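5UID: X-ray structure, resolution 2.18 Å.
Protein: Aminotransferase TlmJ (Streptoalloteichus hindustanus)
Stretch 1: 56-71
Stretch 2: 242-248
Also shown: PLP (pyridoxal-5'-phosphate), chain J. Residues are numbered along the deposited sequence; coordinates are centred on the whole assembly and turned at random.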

# COMPACT_ATOMS: atom_id res chain seq x y z
N VAL A 56 -11.65 9.74 -2.39
CA VAL A 56 -10.92 8.69 -3.10
C VAL A 56 -10.22 7.80 -2.08
O VAL A 56 -9.40 8.29 -1.29
CB VAL A 56 -9.90 9.26 -4.10
CG1 VAL A 56 -9.19 8.13 -4.82
CG2 VAL A 56 -10.57 10.21 -5.09
N SER A 57 -10.54 6.51 -2.10
CA SER A 57 -9.88 5.55 -1.23
C SER A 57 -8.46 5.27 -1.72
O SER A 57 -8.23 5.16 -2.93
CB SER A 57 -10.68 4.25 -1.17
OG SER A 57 -10.04 3.28 -0.37
N VAL A 58 -7.52 5.16 -0.79
CA VAL A 58 -6.12 4.86 -1.10
C VAL A 58 -5.60 3.83 -0.11
O VAL A 58 -6.28 3.44 0.84
CB VAL A 58 -5.23 6.12 -1.09
CG1 VAL A 58 -5.55 7.02 -2.28
CG2 VAL A 58 -5.39 6.89 0.22
N SER A 59 -4.36 3.39 -0.35
CA SER A 59 -3.80 2.28 0.42
C SER A 59 -3.48 2.69 1.85
O SER A 59 -3.61 1.89 2.78
CB SER A 59 -2.55 1.75 -0.27
OG SER A 59 -1.58 2.77 -0.43
N CYS A 60 -3.04 3.93 2.06
CA CYS A 60 -2.69 4.42 3.39
C CYS A 60 -2.58 5.94 3.33
O CYS A 60 -2.63 6.54 2.25
CB CYS A 60 -1.39 3.79 3.89
SG CYS A 60 0.06 4.20 2.91
N CYS A 61 -2.41 6.55 4.50
CA CYS A 61 -2.35 8.01 4.57
C CYS A 61 -1.05 8.53 3.98
O CYS A 61 -1.05 9.56 3.28
CB CYS A 61 -2.51 8.48 6.01
SG CYS A 61 -2.56 10.28 6.20
N THR A 62 0.07 7.86 4.26
CA THR A 62 1.34 8.27 3.68
C THR A 62 1.26 8.32 2.16
O THR A 62 1.71 9.28 1.53
CB THR A 62 2.45 7.32 4.13
OG1 THR A 62 2.52 7.31 5.56
CG2 THR A 62 3.79 7.77 3.55
N GLU A 63 0.67 7.29 1.56
CA GLU A 63 0.49 7.28 0.11
C GLU A 63 -0.41 8.42 -0.33
O GLU A 63 -0.17 9.05 -1.37
CB GLU A 63 -0.07 5.94 -0.33
CG GLU A 63 -0.15 5.77 -1.83
CD GLU A 63 1.20 5.64 -2.49
OE1 GLU A 63 2.19 5.34 -1.78
OE2 GLU A 63 1.29 5.84 -3.71
N GLY A 64 -1.46 8.71 0.45
CA GLY A 64 -2.29 9.86 0.16
C GLY A 64 -1.53 11.17 0.25
O GLY A 64 -1.80 12.10 -0.52
N LEU A 65 -0.58 11.26 1.17
CA LEU A 65 0.24 12.47 1.27
C LEU A 65 1.19 12.60 0.09
O LEU A 65 1.34 13.68 -0.48
CB LEU A 65 1.01 12.48 2.59
CG LEU A 65 0.20 12.69 3.88
CD1 LEU A 65 1.01 12.30 5.10
CD2 LEU A 65 -0.28 14.13 3.99
N PHE A 66 1.84 11.49 -0.29
CA PHE A 66 2.70 11.51 -1.47
C PHE A 66 1.92 11.88 -2.73
O PHE A 66 2.40 12.66 -3.56
CB PHE A 66 3.39 10.16 -1.65
CG PHE A 66 4.71 10.03 -0.94
CD1 PHE A 66 4.76 9.85 0.43
CD2 PHE A 66 5.90 10.08 -1.65
CE1 PHE A 66 5.97 9.73 1.09
CE2 PHE A 66 7.11 9.97 -1.00
CZ PHE A 66 7.15 9.79 0.37
N LEU A 67 0.72 11.33 -2.88
CA LEU A 67 -0.09 11.62 -4.06
C LEU A 67 -0.46 13.10 -4.12
O LEU A 67 -0.43 13.70 -5.20
CB LEU A 67 -1.35 10.76 -4.08
CG LEU A 67 -1.18 9.27 -4.38
CD1 LEU A 67 -2.51 8.54 -4.22
CD2 LEU A 67 -0.62 9.07 -5.78
N SER A 68 -0.81 13.69 -2.98
CA SER A 68 -1.23 15.09 -2.99
C SER A 68 -0.09 16.00 -3.43
O SER A 68 -0.31 16.97 -4.17
CB SER A 68 -1.75 15.49 -1.61
OG SER A 68 -0.71 15.50 -0.65
N MSE A 69 1.13 15.72 -2.99
CA MSE A 69 2.29 16.50 -3.40
C MSE A 69 2.57 16.31 -4.89
O MSE A 69 3.07 17.22 -5.56
CB MSE A 69 3.53 16.13 -2.58
CG MSE A 69 3.43 16.50 -1.10
SE MSE A 69 3.10 18.40 -0.79
CE MSE A 69 1.34 18.27 0.04
N GLU A 70 2.24 15.12 -5.41
CA GLU A 70 2.37 14.89 -6.84
C GLU A 70 1.30 15.65 -7.61
O GLU A 70 1.60 16.33 -8.60
CB GLU A 70 2.28 13.39 -7.14
CG GLU A 70 3.45 12.57 -6.62
CD GLU A 70 3.25 11.08 -6.80
OE1 GLU A 70 2.29 10.69 -7.49
OE2 GLU A 70 4.06 10.30 -6.26
N LEU A 71 0.05 15.56 -7.17
CA LEU A 71 -1.05 16.21 -7.88
C LEU A 71 -0.89 17.73 -7.86
O LEU A 71 -1.23 18.41 -8.84
CB LEU A 71 -2.39 15.80 -7.27
CG LEU A 71 -2.75 14.32 -7.43
CD1 LEU A 71 -3.91 13.96 -6.52
CD2 LEU A 71 -3.08 14.01 -8.88
N GLY A 242 2.30 6.16 -12.52
CA GLY A 242 1.82 6.02 -11.16
C GLY A 242 2.08 4.65 -10.56
O GLY A 242 2.25 3.65 -11.26
N ARG A 243 2.12 4.63 -9.23
CA ARG A 243 2.20 3.39 -8.48
C ARG A 243 0.80 2.78 -8.38
O ARG A 243 -0.16 3.28 -8.97
CB ARG A 243 2.79 3.65 -7.09
CG ARG A 243 4.20 4.20 -7.10
CD ARG A 243 4.70 4.53 -5.70
NE ARG A 243 3.83 5.50 -5.04
CZ ARG A 243 3.96 6.82 -5.15
NH1 ARG A 243 4.92 7.34 -5.90
NH2 ARG A 243 3.12 7.62 -4.50
N ARG A 244 0.67 1.69 -7.63
CA ARG A 244 -0.63 1.10 -7.32
C ARG A 244 -0.96 1.51 -5.89
O ARG A 244 -0.39 0.98 -4.93
CB ARG A 244 -0.60 -0.42 -7.49
CG ARG A 244 -1.97 -1.08 -7.45
CD ARG A 244 -1.84 -2.57 -7.73
NE ARG A 244 -3.11 -3.28 -7.65
CZ ARG A 244 -3.59 -3.85 -6.54
NH1 ARG A 244 -2.90 -3.77 -5.41
NH2 ARG A 244 -4.75 -4.50 -6.56
N SER A 245 -1.88 2.46 -5.75
CA SER A 245 -2.13 3.14 -4.49
C SER A 245 -3.56 2.93 -4.00
O SER A 245 -4.09 3.76 -3.26
CB SER A 245 -1.83 4.63 -4.63
OG SER A 245 -0.55 4.84 -5.21
N ILE A 246 -4.19 1.83 -4.39
CA ILE A 246 -5.58 1.59 -4.08
C ILE A 246 -5.68 0.68 -2.86
O ILE A 246 -4.72 0.03 -2.45
CB ILE A 246 -6.33 0.98 -5.28
CG1 ILE A 246 -5.69 -0.34 -5.69
CG2 ILE A 246 -6.36 1.96 -6.44
CD1 ILE A 246 -6.45 -1.10 -6.76
N SER A 247 -6.88 0.64 -2.27
CA SER A 247 -7.21 -0.30 -1.22
C SER A 247 -8.02 -1.45 -1.82
O SER A 247 -8.09 -1.60 -3.04
CB SER A 247 -7.96 0.42 -0.10
OG SER A 247 -8.06 -0.40 1.06
N ASN A 248 -8.63 -2.26 -0.97
CA ASN A 248 -9.40 -3.41 -1.43
C ASN A 248 -10.71 -3.50 -0.66
O ASN A 248 -10.92 -2.82 0.34
CB ASN A 248 -8.59 -4.71 -1.30
CG ASN A 248 -8.13 -4.98 0.12
OD1 ASN A 248 -8.93 -5.29 1.00
ND2 ASN A 248 -6.82 -4.88 0.35
N1 PLP J . -7.17 -7.78 4.22
C2 PLP J . -7.41 -7.02 5.34
C2A PLP J . -8.47 -7.44 6.32
C3 PLP J . -6.67 -5.87 5.58
O3 PLP J . -6.94 -5.13 6.70
C4 PLP J . -5.69 -5.45 4.69
C4A PLP J . -5.42 -3.97 4.66
O4A PLP J . -5.60 -3.29 3.65
C5 PLP J . -5.45 -6.23 3.55
C6 PLP J . -6.19 -7.38 3.33
C5A PLP J . -4.39 -5.86 2.54
O4P PLP J . -3.20 -5.45 3.18
O HOH W 1 0.27 1.33 -1.89

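A buried arginine is tolerable when acidic partners meet its nitrogens, and the contact between these two segments of TlmJ, whose touching residues are at least 173 apart in sequence, illustrates the principle. R243 leaves an irregular segment with its CA-CB bond toward the helix 61-71, where E63 and E70, seven residues and about two turns apart, also point back. Both carboxylates meet the guanidinium at its edge, near its plane, where the N-H groups lie. E63 OE2 forms a salt bridge with R243 NH2 at 2.7 Å and also accepts from R243 NE at 2.9 Å; E70 OE2 forms a second with R243 NH1 at 3.1 Å, supplemented by a weak bond from R243 NH2 at 3.3 Å.

E63 OE2 serves a third donor, the hydroxyl S245 OG, at 2.6 Å. The CA-CB bond of S245 points sideways, and its hydroxyl still reaches the carboxylate, and one buried carboxylate oxygen thus ties two residues of the segment to the helix.

Backbone contacts continue the join where the strand 56-58 gives way to the turn before the helix. S245 O accepts a weak bond from S59 N at 2.9 Å and lies 3.2 Å from V58 CA in a CA-H...O contact. A single water extends the link, 2.8 Å from S59 OG and donating to R244 O at 3.1 Å.

Packing fills the remainder. L67 CD1 lies 4.0 Å from S245 CB, and F66 CB approaches R243 NH2 to 3.8 Å, so nonpolar groups accompany the charged cluster. Small serines suit the closer-set backbones: S57 OG is 3.5 Å from S247 CB, and S59 CB is 3.5 Å from I246 O, while the CA-CB bond of I246 points away. Altogether 421 Å² is buried, counting both sides.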